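Local coordinates for protein separin (Saccharomyces cerevisiae, PDB 5U1T) that is a caspase-like cysteine protease that cleaves the SCC1 subunit of cohesin at the onset of anaphase and is held inactive by securin for most of the cell cycle, at residues F951-S965 and I1311-E1323. Sequence-based numbering, arbitrary orientation.
Sequences FFKGMFESTLGIPSS and IYFVLDILLFHGE
A Met-aromatic contact lies at the centre of this interface, where Met-955 packs on the ring of Phe-1320. CG of Met-955 stands over the ring centre, 3.6 Å from the centroid. SD sits farther along the same face, 4.3 Å from the centroid. The side chain is extended, with CG turned away from the backbone N (chi1 -173°), and carries CE on to the CG and CB end of Phe-1320. The carbonyl O of Asp-1316, one turn earlier, sits over the opposite face, toward the rim. Phe-951 makes an offset edge-to-face pair with Phe-1320, which turns its edge to the Phe-951 face; the planes meet at 79°. CD2 of Leu-960 closes in on CE2 of Phe-1320 at 3.7 Å.

The contact joins helix 950-955 and the following strand 960-962 to the C-terminal end of helix 1303-1320. The helix segments run roughly antiparallel, at 146°. Strand 960-962 pairs antiparallel with strand 1157-1163, so the contact ties helix 1303-1320 to a strand of a mixed sheet, away from the cysteine assigned by similarity as catalytic. A Schellman motif closes the helix: Glu-1323 N bonds to Leu-1318 O and Gly-1322 N to Leu-1319 O, with Gly-1322 at positive phi.

Ser-958 OG donates a hydrogen bond to Asp-1316 OD2, 2.9 Å, meeting the carboxylate from above its plane. Nearby, CG2 of Thr-959 rests 3.6 Å from CD1 of Phe-1313. Past the strand, CB of Ser-964 packs on CD1 of Ile-1317 at 3.5 Å. CB of Ser-965 lies over one face of the His-1321 ring, near CE1, with OG above its centre. That ring is oriented by a hydrogen bond from its ND1 to Ile-1317 O, 3.3 Å, with the acceptor in the ring plane.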
# COMPACT_ATOMS: atom_id res chain seq x y z
N PHE A 951 -10.33 58.06 -4.75
CA PHE A 951 -10.81 58.10 -3.37
C PHE A 951 -10.42 56.81 -2.62
O PHE A 951 -9.68 56.87 -1.65
CB PHE A 951 -12.32 58.34 -3.34
CG PHE A 951 -12.94 58.28 -1.96
CD1 PHE A 951 -12.89 59.35 -1.11
CD2 PHE A 951 -13.59 57.13 -1.54
CE1 PHE A 951 -13.46 59.29 0.14
CE2 PHE A 951 -14.16 57.06 -0.30
CZ PHE A 951 -14.10 58.14 0.54
N PHE A 952 -10.86 55.65 -3.08
CA PHE A 952 -10.52 54.41 -2.36
C PHE A 952 -9.03 54.06 -2.46
O PHE A 952 -8.44 53.55 -1.49
CB PHE A 952 -11.37 53.26 -2.86
CG PHE A 952 -12.82 53.43 -2.57
CD1 PHE A 952 -13.35 53.07 -1.35
CD2 PHE A 952 -13.67 53.97 -3.54
CE1 PHE A 952 -14.69 53.24 -1.08
CE2 PHE A 952 -15.01 54.14 -3.28
CZ PHE A 952 -15.52 53.78 -2.05
N LYS A 953 -8.41 54.36 -3.59
CA LYS A 953 -6.98 54.15 -3.72
C LYS A 953 -6.18 54.90 -2.67
O LYS A 953 -5.21 54.37 -2.12
CB LYS A 953 -6.51 54.58 -5.10
CG LYS A 953 -5.16 53.98 -5.44
CD LYS A 953 -4.13 55.06 -5.74
CE LYS A 953 -2.90 54.42 -6.35
NZ LYS A 953 -3.31 53.22 -7.15
N GLY A 954 -6.57 56.15 -2.41
CA GLY A 954 -5.93 56.96 -1.40
C GLY A 954 -6.22 56.45 -0.00
O GLY A 954 -5.35 56.45 0.86
N MET A 955 -7.40 55.95 0.19
CA MET A 955 -7.77 55.42 1.46
C MET A 955 -6.95 54.21 1.82
O MET A 955 -6.64 54.02 2.95
CB MET A 955 -9.22 55.04 1.41
CG MET A 955 -9.79 54.62 2.72
SD MET A 955 -11.48 54.23 2.40
CE MET A 955 -11.99 53.88 4.04
N PHE A 956 -6.60 53.40 0.84
CA PHE A 956 -5.81 52.19 1.13
C PHE A 956 -4.35 52.52 1.41
O PHE A 956 -3.61 51.68 1.90
CB PHE A 956 -5.87 51.17 -0.03
CG PHE A 956 -7.27 50.71 -0.36
CD1 PHE A 956 -8.27 50.73 0.59
CD2 PHE A 956 -7.58 50.29 -1.63
CE1 PHE A 956 -9.57 50.33 0.28
CE2 PHE A 956 -8.88 49.89 -1.95
CZ PHE A 956 -9.88 49.91 -0.99
N GLU A 957 -3.96 53.75 1.11
CA GLU A 957 -2.62 54.24 1.39
C GLU A 957 -2.61 55.19 2.58
O GLU A 957 -1.74 56.05 2.71
CB GLU A 957 -2.07 54.96 0.16
CG GLU A 957 -1.77 54.03 -1.00
CD GLU A 957 -1.62 54.80 -2.30
OE1 GLU A 957 -1.41 56.04 -2.22
OE2 GLU A 957 -1.73 54.15 -3.39
N SER A 958 -3.60 55.04 3.45
CA SER A 958 -3.75 55.92 4.59
C SER A 958 -3.86 55.10 5.84
O SER A 958 -4.41 54.00 5.81
CB SER A 958 -4.99 56.80 4.45
OG SER A 958 -4.70 57.96 3.71
N THR A 959 -3.28 55.64 6.89
CA THR A 959 -3.53 55.20 8.23
C THR A 959 -5.00 55.20 8.48
O THR A 959 -5.65 56.19 8.35
CB THR A 959 -2.87 56.12 9.24
OG1 THR A 959 -1.46 55.94 9.20
CG2 THR A 959 -3.33 55.79 10.60
N LEU A 960 -5.52 54.05 8.83
CA LEU A 960 -6.93 53.88 9.02
C LEU A 960 -7.19 53.40 10.41
O LEU A 960 -6.39 52.73 11.00
CB LEU A 960 -7.48 52.86 8.06
CG LEU A 960 -7.68 53.29 6.63
CD1 LEU A 960 -8.20 52.10 5.87
CD2 LEU A 960 -8.67 54.41 6.57
N GLY A 961 -8.36 53.70 10.94
CA GLY A 961 -8.67 53.30 12.28
C GLY A 961 -10.12 52.96 12.51
O GLY A 961 -10.95 53.16 11.68
N ILE A 962 -10.40 52.43 13.67
CA ILE A 962 -11.73 51.99 14.02
C ILE A 962 -11.82 51.90 15.53
O ILE A 962 -10.88 51.53 16.16
CB ILE A 962 -12.01 50.63 13.35
CG1 ILE A 962 -13.34 50.06 13.76
CG2 ILE A 962 -10.93 49.64 13.66
CD1 ILE A 962 -14.01 49.34 12.63
N PRO A 963 -12.94 52.24 16.12
CA PRO A 963 -13.79 53.35 15.72
C PRO A 963 -13.09 54.67 15.70
O PRO A 963 -12.36 55.02 16.58
CB PRO A 963 -14.81 53.37 16.82
CG PRO A 963 -14.04 52.96 18.01
CD PRO A 963 -12.96 52.05 17.56
N SER A 964 -13.35 55.41 14.65
CA SER A 964 -12.73 56.69 14.49
C SER A 964 -13.78 57.79 14.49
O SER A 964 -13.52 58.88 14.91
CB SER A 964 -11.96 56.68 13.19
OG SER A 964 -12.84 56.35 12.15
N SER A 965 -14.97 57.46 14.03
CA SER A 965 -16.05 58.39 13.95
C SER A 965 -17.24 57.90 14.76
O SER A 965 -17.49 56.72 14.84
CB SER A 965 -16.42 58.61 12.49
OG SER A 965 -17.50 59.48 12.31
N ILE A 1311 -2.99 65.57 12.11
CA ILE A 1311 -3.95 66.37 11.36
C ILE A 1311 -4.42 65.54 10.17
O ILE A 1311 -5.62 65.35 9.96
CB ILE A 1311 -3.35 67.72 10.85
CG1 ILE A 1311 -2.56 68.44 11.95
CG2 ILE A 1311 -4.42 68.61 10.30
CD1 ILE A 1311 -3.35 69.24 12.84
N TYR A 1312 -3.46 65.03 9.42
CA TYR A 1312 -3.72 64.19 8.27
C TYR A 1312 -4.67 63.05 8.59
O TYR A 1312 -5.58 62.73 7.82
CB TYR A 1312 -2.42 63.62 7.74
CG TYR A 1312 -1.54 64.65 7.09
CD1 TYR A 1312 -2.03 65.91 6.77
CD2 TYR A 1312 -0.20 64.36 6.80
CE1 TYR A 1312 -1.23 66.85 6.18
CE2 TYR A 1312 0.63 65.29 6.21
CZ TYR A 1312 0.11 66.54 5.89
OH TYR A 1312 0.95 67.47 5.29
N PHE A 1313 -4.42 62.44 9.74
CA PHE A 1313 -5.24 61.35 10.21
C PHE A 1313 -6.67 61.81 10.41
O PHE A 1313 -7.61 61.16 9.94
CB PHE A 1313 -4.66 60.78 11.51
CG PHE A 1313 -5.43 59.63 12.05
CD1 PHE A 1313 -5.60 58.48 11.28
CD2 PHE A 1313 -6.01 59.69 13.30
CE1 PHE A 1313 -6.33 57.40 11.75
CE2 PHE A 1313 -6.73 58.62 13.79
CZ PHE A 1313 -6.90 57.47 13.01
N VAL A 1314 -6.84 62.95 11.09
CA VAL A 1314 -8.17 63.46 11.38
C VAL A 1314 -8.87 63.94 10.09
O VAL A 1314 -10.04 63.60 9.84
CB VAL A 1314 -8.11 64.58 12.43
CG1 VAL A 1314 -9.51 65.05 12.79
CG2 VAL A 1314 -7.41 64.07 13.68
N LEU A 1315 -8.16 64.69 9.26
CA LEU A 1315 -8.67 65.07 7.96
C LEU A 1315 -9.12 63.84 7.17
O LEU A 1315 -10.16 63.85 6.52
CB LEU A 1315 -7.63 65.85 7.17
CG LEU A 1315 -7.17 67.18 7.75
CD1 LEU A 1315 -6.30 67.93 6.76
CD2 LEU A 1315 -8.35 68.01 8.15
N ASP A 1316 -8.33 62.77 7.24
CA ASP A 1316 -8.68 61.54 6.56
C ASP A 1316 -9.98 60.97 7.12
O ASP A 1316 -10.85 60.58 6.35
CB ASP A 1316 -7.55 60.52 6.65
CG ASP A 1316 -6.51 60.70 5.58
OD1 ASP A 1316 -6.72 61.50 4.65
OD2 ASP A 1316 -5.47 60.02 5.64
N ILE A 1317 -10.15 60.92 8.43
CA ILE A 1317 -11.40 60.42 9.01
C ILE A 1317 -12.59 61.19 8.45
O ILE A 1317 -13.58 60.58 8.03
CB ILE A 1317 -11.45 60.55 10.54
CG1 ILE A 1317 -10.29 59.78 11.20
CG2 ILE A 1317 -12.81 60.09 11.06
CD1 ILE A 1317 -10.35 59.74 12.73
N LEU A 1318 -12.49 62.51 8.41
CA LEU A 1318 -13.58 63.31 7.89
C LEU A 1318 -13.76 63.10 6.39
O LEU A 1318 -14.88 63.05 5.91
CB LEU A 1318 -13.33 64.79 8.18
CG LEU A 1318 -13.04 65.05 9.66
CD1 LEU A 1318 -12.65 66.51 9.86
CD2 LEU A 1318 -14.25 64.68 10.50
N LEU A 1319 -12.66 62.96 5.67
CA LEU A 1319 -12.72 62.76 4.21
C LEU A 1319 -13.46 61.47 3.80
O LEU A 1319 -14.32 61.52 2.91
CB LEU A 1319 -11.31 62.74 3.61
CG LEU A 1319 -11.23 62.37 2.13
CD1 LEU A 1319 -12.17 63.25 1.33
CD2 LEU A 1319 -9.80 62.46 1.59
N PHE A 1320 -13.14 60.34 4.43
CA PHE A 1320 -13.68 59.06 3.99
C PHE A 1320 -15.14 58.98 4.36
O PHE A 1320 -15.93 58.35 3.67
CB PHE A 1320 -12.90 57.89 4.58
CG PHE A 1320 -11.43 57.94 4.28
CD1 PHE A 1320 -10.99 58.36 3.04
CD2 PHE A 1320 -10.49 57.59 5.24
CE1 PHE A 1320 -9.64 58.43 2.75
CE2 PHE A 1320 -9.14 57.66 4.96
CZ PHE A 1320 -8.71 58.09 3.71
N HIS A 1321 -15.51 59.69 5.42
CA HIS A 1321 -16.92 59.77 5.79
C HIS A 1321 -17.69 60.87 5.03
O HIS A 1321 -18.84 61.14 5.36
CB HIS A 1321 -17.05 60.01 7.28
CG HIS A 1321 -17.01 58.77 8.10
ND1 HIS A 1321 -15.87 58.35 8.76
CD2 HIS A 1321 -17.96 57.84 8.36
CE1 HIS A 1321 -16.13 57.22 9.40
NE2 HIS A 1321 -17.39 56.90 9.17
N GLY A 1322 -17.08 61.48 4.02
CA GLY A 1322 -17.78 62.43 3.16
C GLY A 1322 -17.53 63.94 3.35
O GLY A 1322 -18.18 64.76 2.70
N GLU A 1323 -16.62 64.32 4.24
CA GLU A 1323 -16.33 65.75 4.41
C GLU A 1323 -15.05 66.12 3.69
O GLU A 1323 -13.94 65.85 4.17
CB GLU A 1323 -16.21 66.11 5.89
CG GLU A 1323 -16.28 67.59 6.13
CD GLU A 1323 -15.93 67.95 7.56
OE1 GLU A 1323 -14.93 68.67 7.76
OE2 GLU A 1323 -16.65 67.49 8.49